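Local atomic coordinates of hypothetical protein (Giardia lamblia, PDB entry 3I3F), a protein that is of unknown function but belongs to the YjgF-like (endoribonuclease L-PSP) family, forms a trimer and binds pentanoic acid in the crystal. Residues A[98-101]-A[102-106]; A[61-64]-A[65-68]; A[109-112]-A[113-116]; A[18-21]-A[22-25]; A[70-74]-A[75-79]. All coordinates share one frame; numbering follows the deposited sequence.

Contact 1: residues A[98-101]-A[102-106]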
# COMPACT_ATOMS: atom_id res chain seq x y z
N GLU A 98 -1.59 -9.88 -18.76
CA GLU A 98 -1.85 -10.09 -17.33
C GLU A 98 -1.63 -11.55 -16.94
O GLU A 98 -1.04 -11.84 -15.90
CB GLU A 98 -3.26 -9.64 -16.93
CG GLU A 98 -3.62 -9.99 -15.48
CD GLU A 98 -4.80 -9.21 -14.93
OE1 GLU A 98 -5.40 -8.40 -15.67
OE2 GLU A 98 -5.13 -9.42 -13.74
N ALA A 99 -2.12 -12.47 -17.76
CA ALA A 99 -1.95 -13.90 -17.51
C ALA A 99 -0.48 -14.29 -17.55
O ALA A 99 -0.03 -15.09 -16.73
CB ALA A 99 -2.76 -14.73 -18.50
N ARG A 100 0.27 -13.73 -18.50
CA ARG A 100 1.70 -14.02 -18.60
C ARG A 100 2.44 -13.51 -17.37
O ARG A 100 3.35 -14.18 -16.87
CB ARG A 100 2.30 -13.42 -19.88
CG ARG A 100 3.78 -13.75 -20.11
CD ARG A 100 4.05 -15.25 -19.96
NE ARG A 100 5.42 -15.63 -20.28
CZ ARG A 100 5.98 -16.78 -19.91
NH1 ARG A 100 5.29 -17.68 -19.21
NH2 ARG A 100 7.23 -17.05 -20.25
N PHE A 101 2.05 -12.34 -16.86
CA PHE A 101 2.63 -11.84 -15.63
C PHE A 101 2.51 -12.85 -14.50
O PHE A 101 3.47 -13.12 -13.79
CB PHE A 101 2.01 -10.51 -15.19
CG PHE A 101 2.42 -10.10 -13.81
CD1 PHE A 101 3.61 -9.42 -13.61
CD2 PHE A 101 1.65 -10.43 -12.71
CE1 PHE A 101 4.02 -9.07 -12.33
CE2 PHE A 101 2.05 -10.09 -11.43
CZ PHE A 101 3.23 -9.40 -11.24
N ASN A 102 1.31 -13.41 -14.33
CA ASN A 102 1.08 -14.37 -13.25
C ASN A 102 1.84 -15.69 -13.44
O ASN A 102 2.31 -16.28 -12.47
CB ASN A 102 -0.41 -14.63 -13.04
CG ASN A 102 -1.11 -13.45 -12.39
OD1 ASN A 102 -0.60 -12.86 -11.44
ND2 ASN A 102 -2.29 -13.10 -12.90
N GLU A 103 1.99 -16.12 -14.69
CA GLU A 103 2.82 -17.29 -14.98
C GLU A 103 4.26 -17.04 -14.54
O GLU A 103 4.87 -17.90 -13.90
CB GLU A 103 2.79 -17.61 -16.48
CG GLU A 103 1.42 -18.07 -16.98
CD GLU A 103 1.34 -18.21 -18.49
OE1 GLU A 103 2.27 -17.79 -19.20
OE2 GLU A 103 0.31 -18.74 -18.96
N LEU A 104 4.79 -15.87 -14.88
CA LEU A 104 6.15 -15.49 -14.49
C LEU A 104 6.27 -15.30 -12.98
O LEU A 104 7.28 -15.68 -12.38
CB LEU A 104 6.57 -14.21 -15.21
CG LEU A 104 6.71 -14.33 -16.73
CD1 LEU A 104 6.71 -12.96 -17.38
CD2 LEU A 104 7.97 -15.11 -17.09
N TYR A 105 5.23 -14.73 -12.38
CA TYR A 105 5.19 -14.54 -10.93
C TYR A 105 5.35 -15.86 -10.19
O TYR A 105 6.08 -15.95 -9.20
CB TYR A 105 3.86 -13.89 -10.53
CG TYR A 105 3.78 -13.49 -9.08
CD1 TYR A 105 4.26 -12.26 -8.65
CD2 TYR A 105 3.21 -14.35 -8.13
CE1 TYR A 105 4.19 -11.89 -7.31
CE2 TYR A 105 3.13 -13.98 -6.80
CZ TYR A 105 3.62 -12.75 -6.39
OH TYR A 105 3.55 -12.37 -5.07
N ARG A 106 4.68 -16.90 -10.69
CA ARG A 106 4.76 -18.23 -10.08
C ARG A 106 6.12 -18.90 -10.28
O ARG A 106 6.45 -19.84 -9.56
CB ARG A 106 3.64 -19.13 -10.60
CG ARG A 106 2.26 -18.74 -10.07
CD ARG A 106 1.21 -19.78 -10.44
NE ARG A 106 1.02 -19.88 -11.88
CZ ARG A 106 0.13 -19.18 -12.59
NH1 ARG A 106 -0.67 -18.29 -12.01
NH2 ARG A 106 0.05 -19.36 -13.90
O HOH W 1 -3.32 -10.59 -11.83
O HOH W 2 -1.45 -16.88 -15.40

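Contact 2: residues A[61-64]-A[65-68]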
# COMPACT_ATOMS: atom_id res chain seq x y z
N THR A 61 8.83 -7.74 -16.39
CA THR A 61 8.50 -8.52 -15.20
C THR A 61 9.73 -9.22 -14.63
O THR A 61 9.97 -9.15 -13.42
CB THR A 61 7.39 -9.55 -15.50
OG1 THR A 61 6.20 -8.86 -15.90
CG2 THR A 61 7.09 -10.40 -14.26
N ARG A 62 10.51 -9.87 -15.48
CA ARG A 62 11.72 -10.56 -15.04
C ARG A 62 12.72 -9.58 -14.43
O ARG A 62 13.32 -9.86 -13.39
CB ARG A 62 12.37 -11.32 -16.20
CG ARG A 62 11.56 -12.52 -16.68
CD ARG A 62 12.25 -13.24 -17.82
NE ARG A 62 11.48 -14.39 -18.31
CZ ARG A 62 11.48 -15.59 -17.74
NH1 ARG A 62 12.22 -15.81 -16.66
NH2 ARG A 62 10.75 -16.57 -18.24
N GLN A 63 12.90 -8.42 -15.07
CA GLN A 63 13.82 -7.40 -14.57
C GLN A 63 13.35 -6.82 -13.24
O GLN A 63 14.16 -6.58 -12.35
CB GLN A 63 14.00 -6.29 -15.61
CG GLN A 63 15.04 -5.24 -15.22
CD GLN A 63 16.44 -5.80 -15.16
OE1 GLN A 63 16.96 -6.31 -16.15
NE2 GLN A 63 17.07 -5.72 -13.99
N THR A 64 12.04 -6.61 -13.10
CA THR A 64 11.47 -6.09 -11.86
C THR A 64 11.78 -6.99 -10.67
O THR A 64 12.23 -6.52 -9.62
CB THR A 64 9.95 -5.89 -11.97
OG1 THR A 64 9.67 -4.90 -12.96
CG2 THR A 64 9.35 -5.45 -10.64
N PHE A 65 11.56 -8.29 -10.83
CA PHE A 65 11.81 -9.22 -9.72
C PHE A 65 13.29 -9.50 -9.49
O PHE A 65 13.69 -9.80 -8.37
CB PHE A 65 10.99 -10.50 -9.89
CG PHE A 65 9.54 -10.30 -9.55
CD1 PHE A 65 9.14 -10.12 -8.23
CD2 PHE A 65 8.57 -10.26 -10.54
CE1 PHE A 65 7.82 -9.92 -7.90
CE2 PHE A 65 7.23 -10.06 -10.22
CZ PHE A 65 6.86 -9.88 -8.90
N ASP A 66 14.11 -9.37 -10.54
CA ASP A 66 15.56 -9.41 -10.37
C ASP A 66 16.03 -8.23 -9.52
O ASP A 66 16.84 -8.40 -8.61
CB ASP A 66 16.27 -9.40 -11.73
CG ASP A 66 17.75 -9.75 -11.61
OD1 ASP A 66 18.08 -10.79 -11.00
OD2 ASP A 66 18.58 -8.98 -12.15
N ASN A 67 15.50 -7.04 -9.81
CA ASN A 67 15.79 -5.85 -9.00
C ASN A 67 15.39 -6.05 -7.54
O ASN A 67 16.17 -5.74 -6.63
CB ASN A 67 15.05 -4.62 -9.55
CG ASN A 67 15.61 -4.14 -10.89
OD1 ASN A 67 16.68 -4.56 -11.32
ND2 ASN A 67 14.87 -3.26 -11.54
N ILE A 68 14.19 -6.57 -7.32
CA ILE A 68 13.70 -6.85 -5.97
C ILE A 68 14.59 -7.86 -5.24
O ILE A 68 14.96 -7.65 -4.09
CB ILE A 68 12.23 -7.35 -5.99
CG1 ILE A 68 11.30 -6.21 -6.40
CG2 ILE A 68 11.82 -7.89 -4.63
CD1 ILE A 68 9.90 -6.66 -6.77

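Contact 3: residues A[109-112]-A[113-116]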
# COMPACT_ATOMS: atom_id res chain seq x y z
N PHE A 109 8.00 -17.07 -7.25
CA PHE A 109 7.50 -17.65 -6.01
C PHE A 109 6.92 -19.03 -6.35
O PHE A 109 5.73 -19.16 -6.63
CB PHE A 109 6.47 -16.72 -5.37
CG PHE A 109 7.00 -15.33 -5.13
CD1 PHE A 109 7.77 -15.05 -4.01
CD2 PHE A 109 6.75 -14.31 -6.04
CE1 PHE A 109 8.28 -13.78 -3.79
CE2 PHE A 109 7.25 -13.02 -5.82
CZ PHE A 109 8.01 -12.76 -4.70
N CYS A 110 7.79 -20.04 -6.32
CA CYS A 110 7.46 -21.36 -6.87
C CYS A 110 6.83 -22.33 -5.88
O CYS A 110 6.42 -23.43 -6.27
CB CYS A 110 8.71 -21.99 -7.51
SG CYS A 110 10.07 -22.24 -6.37
N VAL A 111 6.72 -21.94 -4.61
CA VAL A 111 6.07 -22.79 -3.62
C VAL A 111 4.70 -22.21 -3.28
O VAL A 111 4.61 -21.21 -2.58
CB VAL A 111 6.91 -22.94 -2.34
CG1 VAL A 111 6.24 -23.91 -1.37
CG2 VAL A 111 8.32 -23.41 -2.68
N PRO A 112 3.61 -22.83 -3.80
CA PRO A 112 2.28 -22.28 -3.56
C PRO A 112 1.97 -21.99 -2.09
O PRO A 112 1.39 -20.95 -1.78
CB PRO A 112 1.35 -23.38 -4.10
CG PRO A 112 2.14 -24.04 -5.15
CD PRO A 112 3.56 -24.02 -4.67
N ALA A 113 2.38 -22.89 -1.20
CA ALA A 113 2.08 -22.77 0.23
C ALA A 113 2.67 -21.53 0.90
O ALA A 113 2.10 -21.01 1.86
CB ALA A 113 2.53 -24.02 0.97
N THR A 114 3.82 -21.05 0.40
CA THR A 114 4.54 -19.95 1.04
C THR A 114 4.60 -18.67 0.21
O THR A 114 5.44 -17.81 0.46
CB THR A 114 5.99 -20.38 1.38
OG1 THR A 114 6.69 -20.69 0.18
CG2 THR A 114 5.99 -21.59 2.31
N ARG A 115 3.69 -18.51 -0.76
CA ARG A 115 3.65 -17.28 -1.54
C ARG A 115 3.28 -16.11 -0.63
O ARG A 115 2.45 -16.27 0.26
CB ARG A 115 2.67 -17.39 -2.71
CG ARG A 115 3.08 -18.42 -3.72
CD ARG A 115 2.36 -18.30 -5.05
NE ARG A 115 3.07 -19.10 -6.04
CZ ARG A 115 2.58 -20.13 -6.73
NH1 ARG A 115 1.31 -20.51 -6.61
NH2 ARG A 115 3.37 -20.78 -7.57
N PRO A 116 3.91 -14.95 -0.84
CA PRO A 116 3.65 -13.82 0.05
C PRO A 116 2.27 -13.21 -0.14
O PRO A 116 1.60 -13.46 -1.15
CB PRO A 116 4.73 -12.81 -0.34
CG PRO A 116 5.08 -13.14 -1.74
CD PRO A 116 4.94 -14.62 -1.85

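Contact 4: residues A[18-21]-A[22-25]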
# COMPACT_ATOMS: atom_id res chain seq x y z
N LEU A 18 19.34 2.37 2.09
CA LEU A 18 20.40 1.70 1.35
C LEU A 18 20.18 1.84 -0.15
O LEU A 18 19.04 2.02 -0.60
CB LEU A 18 20.43 0.21 1.70
CG LEU A 18 20.99 -0.23 3.06
CD1 LEU A 18 20.28 0.42 4.22
CD2 LEU A 18 20.92 -1.75 3.18
N VAL A 19 21.27 1.76 -0.90
CA VAL A 19 21.20 1.70 -2.36
C VAL A 19 22.09 0.55 -2.83
O VAL A 19 23.31 0.59 -2.65
CB VAL A 19 21.66 3.01 -3.03
CG1 VAL A 19 21.56 2.90 -4.55
CG2 VAL A 19 20.83 4.18 -2.52
N CYS A 20 21.47 -0.47 -3.42
CA CYS A 20 22.21 -1.55 -4.05
C CYS A 20 22.82 -1.02 -5.34
O CYS A 20 22.09 -0.58 -6.23
CB CYS A 20 21.29 -2.72 -4.34
SG CYS A 20 22.09 -4.08 -5.21
N PRO A 21 24.16 -1.06 -5.46
CA PRO A 21 24.79 -0.49 -6.65
C PRO A 21 24.49 -1.21 -7.97
O PRO A 21 24.77 -0.66 -9.03
CB PRO A 21 26.29 -0.55 -6.33
CG PRO A 21 26.42 -1.59 -5.29
CD PRO A 21 25.15 -1.59 -4.51
N ASP A 22 23.93 -2.42 -7.90
CA ASP A 22 23.61 -3.20 -9.11
C ASP A 22 22.14 -3.04 -9.52
O ASP A 22 21.68 -3.72 -10.45
CB ASP A 22 23.93 -4.68 -8.89
CG ASP A 22 23.98 -5.47 -10.19
OD1 ASP A 22 24.27 -4.87 -11.24
OD2 ASP A 22 23.72 -6.69 -10.16
N VAL A 23 21.41 -2.15 -8.85
CA VAL A 23 20.01 -1.90 -9.18
C VAL A 23 19.80 -0.40 -9.41
O VAL A 23 20.31 0.43 -8.66
CB VAL A 23 19.06 -2.41 -8.08
CG1 VAL A 23 17.61 -2.11 -8.43
CG2 VAL A 23 19.26 -3.91 -7.86
N VAL A 24 19.03 -0.07 -10.45
CA VAL A 24 18.73 1.32 -10.78
C VAL A 24 18.16 2.08 -9.58
O VAL A 24 17.36 1.54 -8.80
CB VAL A 24 17.75 1.41 -11.99
CG1 VAL A 24 16.39 0.81 -11.63
CG2 VAL A 24 17.60 2.85 -12.46
N LYS A 25 18.60 3.32 -9.44
CA LYS A 25 18.19 4.20 -8.34
C LYS A 25 17.53 5.44 -8.95
O LYS A 25 18.10 6.06 -9.85
CB LYS A 25 19.41 4.59 -7.51
CG LYS A 25 19.17 5.62 -6.42
CD LYS A 25 18.23 5.10 -5.35
CE LYS A 25 18.08 6.09 -4.20
NZ LYS A 25 17.38 7.34 -4.60

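Contact 5: residues A[70-74]-A[75-79]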
# COMPACT_ATOMS: atom_id res chain seq x y z
N LYS A 70 17.79 -8.61 -5.81
CA LYS A 70 19.09 -8.00 -5.53
C LYS A 70 19.02 -7.01 -4.37
O LYS A 70 19.88 -7.01 -3.49
CB LYS A 70 19.66 -7.32 -6.77
CG LYS A 70 20.12 -8.29 -7.84
CD LYS A 70 20.71 -7.55 -9.03
CE LYS A 70 21.08 -8.50 -10.15
NZ LYS A 70 21.32 -7.79 -11.44
N CYS A 71 17.98 -6.17 -4.35
CA CYS A 71 17.80 -5.21 -3.26
C CYS A 71 17.64 -5.92 -1.91
O CYS A 71 18.28 -5.55 -0.93
CB CYS A 71 16.59 -4.31 -3.51
SG CYS A 71 16.85 -3.06 -4.77
N LEU A 72 16.79 -6.94 -1.87
CA LEU A 72 16.53 -7.67 -0.63
C LEU A 72 17.78 -8.39 -0.12
O LEU A 72 18.07 -8.35 1.07
CB LEU A 72 15.37 -8.65 -0.79
CG LEU A 72 13.99 -8.00 -0.96
CD1 LEU A 72 12.92 -9.04 -1.23
CD2 LEU A 72 13.63 -7.17 0.27
N GLU A 73 18.52 -9.04 -1.01
CA GLU A 73 19.74 -9.74 -0.61
C GLU A 73 20.81 -8.77 -0.11
O GLU A 73 21.51 -9.05 0.86
CB GLU A 73 20.25 -10.63 -1.75
CG GLU A 73 19.36 -11.85 -1.97
CD GLU A 73 19.79 -12.74 -3.12
OE1 GLU A 73 20.85 -12.48 -3.73
OE2 GLU A 73 19.06 -13.71 -3.42
N TYR A 74 20.89 -7.61 -0.76
CA TYR A 74 21.78 -6.53 -0.34
C TYR A 74 21.44 -6.04 1.08
O TYR A 74 22.33 -5.67 1.85
CB TYR A 74 21.66 -5.37 -1.34
CG TYR A 74 22.66 -4.25 -1.19
CD1 TYR A 74 23.99 -4.40 -1.57
CD2 TYR A 74 22.26 -3.01 -0.69
CE1 TYR A 74 24.90 -3.36 -1.45
CE2 TYR A 74 23.16 -1.96 -0.56
CZ TYR A 74 24.48 -2.14 -0.94
OH TYR A 74 25.37 -1.10 -0.81
N ALA A 75 20.15 -6.08 1.42
CA ALA A 75 19.65 -5.64 2.73
C ALA A 75 19.53 -6.79 3.75
O ALA A 75 18.79 -6.66 4.72
CB ALA A 75 18.30 -4.95 2.55
N ASN A 76 20.26 -7.88 3.53
CA ASN A 76 20.25 -9.04 4.44
C ASN A 76 18.87 -9.71 4.53
O ASN A 76 18.43 -10.12 5.60
CB ASN A 76 20.78 -8.66 5.83
CG ASN A 76 21.28 -9.86 6.62
OD1 ASN A 76 21.75 -10.85 6.05
ND2 ASN A 76 21.20 -9.77 7.94
N SER A 77 18.21 -9.81 3.38
CA SER A 77 16.90 -10.44 3.26
C SER A 77 16.91 -11.32 2.01
O SER A 77 17.97 -11.77 1.57
CB SER A 77 15.81 -9.37 3.19
OG SER A 77 14.51 -9.93 3.25
N GLY A 78 15.74 -11.57 1.43
CA GLY A 78 15.65 -12.35 0.20
C GLY A 78 14.21 -12.52 -0.22
O GLY A 78 13.30 -12.17 0.53
N LEU A 79 14.00 -13.07 -1.41
CA LEU A 79 12.65 -13.28 -1.94
C LEU A 79 11.79 -14.14 -1.01
O LEU A 79 10.60 -13.88 -0.84
CB LEU A 79 12.70 -13.94 -3.33
CG LEU A 79 13.27 -13.09 -4.46
CD1 LEU A 79 13.49 -13.95 -5.70
CD2 LEU A 79 12.34 -11.92 -4.78
O HOH W 3 21.07 -11.45 2.06
O HOH W 4 16.38 -14.18 -2.61

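Contact 1: residues A[98-101]-A[102-106]
Arg100 reaches forward along helix 95-108, the helix of a beta-alpha-beta unit in this YjgF-like fold, to form a salt bridge with Glu103: Arg100 NH1 lies 3.0 Å from Glu103 OE1. The approach is on the anti side, tilted out of the carboxylate plane, with guanidinium and carboxylate planes 79° apart. Leu104 CD2 sits over the centre of one guanidinium face, 3.8 Å from Arg100 CZ. CG of Arg100 is anti to the backbone N and the chain bends at chi2 (50°), which brings the guanidinium beside Glu103 with one face against Leu104. Arg100 NH2 forms a second salt bridge, with Glu58 of helix 56-74, which fixes the group between the two helices. One turn round the helix, the side chains of Phe101 and Tyr105 lie side by side, and their rings meet obliquely, planes at 36°, with Phe101 CZ 4.0 Å from Tyr105 CD1. Phe101 packs on Leu57 and Ile87, while Tyr105 makes a cation-pi contact with Arg118, a residue of a pentanoic acid pocket. The same Arg118 bonds to Asn102 OD1, and Glu98 OE1 pairs with Arg122. Between these two polar side chains a water donates to Glu98 OE2 and accepts from Asn102 ND2, each at 2.9 Å.

Contact 2: residues A[61-64]-A[65-68]
A trans first torsion (chi1 -175°) and a bend at chi2 carry the Gln63 amide along helix 56-74 of the YjgF-like fold, while Asn67, one turn on, sets CG beside its own N; together these torsions turn the two amides toward each other. The result is an i to i+4 side-chain bond, Gln63 NE2 donating to Asn67 OD1 at 2.9 Å. The acceptor lies in the plane of the Gln63 amide, but the donor stands above the Asn67 carbonyl plane, 41° out of it, and the two amide planes are 44° apart. Asn67 ND2 is used as well, donating to Ile47 O in a loop, so that both ends of the amide are held and its rotation is fixed. The backbone bond from Asn67 N to Gln63 O, 2.9 Å, links the same two residues.

On the buried side of the helix, Thr61 and Phe65 lie alongside each other, the methyl CG2 of Thr61 resting 4.0 Å from CD2 of the Phe65 ring. Thr64 and Ile68, also four residues apart, lie side by side in the same way. Both threonine hydroxyls turn back to carbonyls of the preceding turn, Thr61 OG1 to Leu57 O and Thr64 OG1 to Gln60 O, which leaves their methyls directed at apolar neighbours. Val133 of strand 131-139 meets Thr64, Phe65 and Ile68, so this face packs the helix onto the sheet. Thr64 CG2 and Ile68 CD1 approach to 4.1 Å.

Contact 3: residues A[109-112]-A[113-116]
Arg115 turns back across the loop that carries the chain from helix 95-108 into strand 117-123, the last part of the crossover of a beta-alpha-beta unit, and grips the backbone carbonyl of Phe109. Two nitrogens meet this one oxygen side-on: NE of Arg115 is 2.7 Å from Phe109 O, and NH2 of Arg115 is 3.0 Å from the same atom. The oxygen lies in the guanidinium plane, and Arg115 NH2 in turn lies in the plane of the carbonyl, which fixes the rotation of the group at the place where the helix has just ended. The side chain is extended from CG to NE, long enough to span the turn. Pro112 lies over one face of the guanidinium, its CA 3.7 Å from Arg115 NH1. That NH1 also donates to Glu27 O of the second subunit, so the arginine joins this loop to the trimer interface.

Within the loop, Thr114 N bonds to Val111 O at 3.1 Å from well above the carbonyl plane. At the base of the loop, Phe109 packs its ring against Ile82 and Leu85 of strand 82-90 and meets Tyr105 on the helix. Pro116 crosses the Phe109 ring at about a right angle in a CH-pi contact, its CD 4.0 Å from the centroid and 29° off the normal; the shortest carbon approach is Phe109 CD1 to Pro116 CD, 3.6 Å.

Contact 4: residues A[18-21]-A[22-25]
A type I beta turn from Cys20 to Val23 folds the chain back on itself in the loop that leaves strand 16-18 and leads to strand 32-35, and the side chains flanking it pack across the bend. The turn is closed by Val23 N donating to Cys20 O at 3.1 Å; the donor stands well above the carbonyl plane, 54° out of it, and so not on a lone pair. Cys20 adds a second, weak link: with SG anti to the backbone N (chi1 177°), the sulfur swings over the turn and accepts from Asp22 N at 3.7 Å. The same Cys20 SG touches the methyl CG2 of Val23 at 3.9 Å, joining the two ends of the turn through their buried side chains.

Outside the turn, Val19 and Lys25 face each other and their side chains cross at about a right angle. The aliphatic part of the lysine does the touching: Lys25 CE lies 3.7 Å from Val19 CG2, and Lys25 CB is 4.0 Å from Val19 CG1. Bends at chi2 and chi4 lay this chain across the valine and carry NZ to Val29 O, while Gln31 packs against both residues.

Gln31 also bonds to Cys20 N and Val24 O, tying the loop to the chain just before strand 32-35. Helix 56-74 also backs the turn: Tyr74 meets Cys20 and Pro21, Val23 rests on Lys70 and Cys71, and Asp22 forms a salt bridge with Lys70.

Contact 5: residues A[70-74]-A[75-79]
Backbone bonds of a Schellman motif end helix 56-74 here, with Asn76 at positive phi (63°) as the C-prime residue. Ser77 N reaches back to Leu72 O at 2.7 Å, and Asn76 N donates to Glu73 O at 3.2 Å from far above the carbonyl plane. Ala75 N keeps the last regular helical bond, to Cys71 O at 3.0 Å, and makes a weak one to Leu72 O, which therefore receives both Ser77 N and this lesser donor. A CA-H...O contact from Glu73 CA to Ser77 O, 3.5 Å, accompanies the chain's return beside the helix. The backbone N of Gly78 is buried without a partner.

Packing follows the same path. Leu72, its CG beside the backbone N (chi1 -69°), lies along the chain as it leaves: Leu72 CB faces Gly78 CA at 3.8 Å and the methyl CD1 of Leu72 touches Gly78 O at 3.6 Å. Leu72 also rests on Val39 and Ala138 of the sheet, and Ala75 turns its methyl to Ile32, Val34 and Val39.

Side-chain polar groups and water complete the contact. Ser77 OG bonds to Ala139 O, fixing the turn against strand 131-139. One water donates to both Glu73 O and Ser77 O, bridging the helix end and the exit chain. Glu73 OE1 forms a salt bridge with Arg69, and its OE2 accepts a hydrogen bond from a second water, which accepts from Leu79 N at 2.9 Å.

Overall arrangement
Helix 56-74 connects most of the set: contact 2 lies along its middle, contact 5 ends it, and contact 4 packs on it, with Asp22 OD2 2.9 Å from Lys70 NZ. Contacts 1 and 2 meet where helices 56-74 and 95-108 pack, Tyr105 CD1 lying 3.5 Å from Phe65 CZ, and Phe65 continues to contact 3 through Phe109. Contacts 1 and 3 both touch the second subunit, whereas contact 4 lies across the chain's centre from them, its own centre about 25 Å from that of contact 1. Contact 1 is near bound pentanoic acid, the side chain of Asn102 about 5 Å away; in contact 4 the side chain of Lys25 is about 9 Å from a bound pentanoic acid.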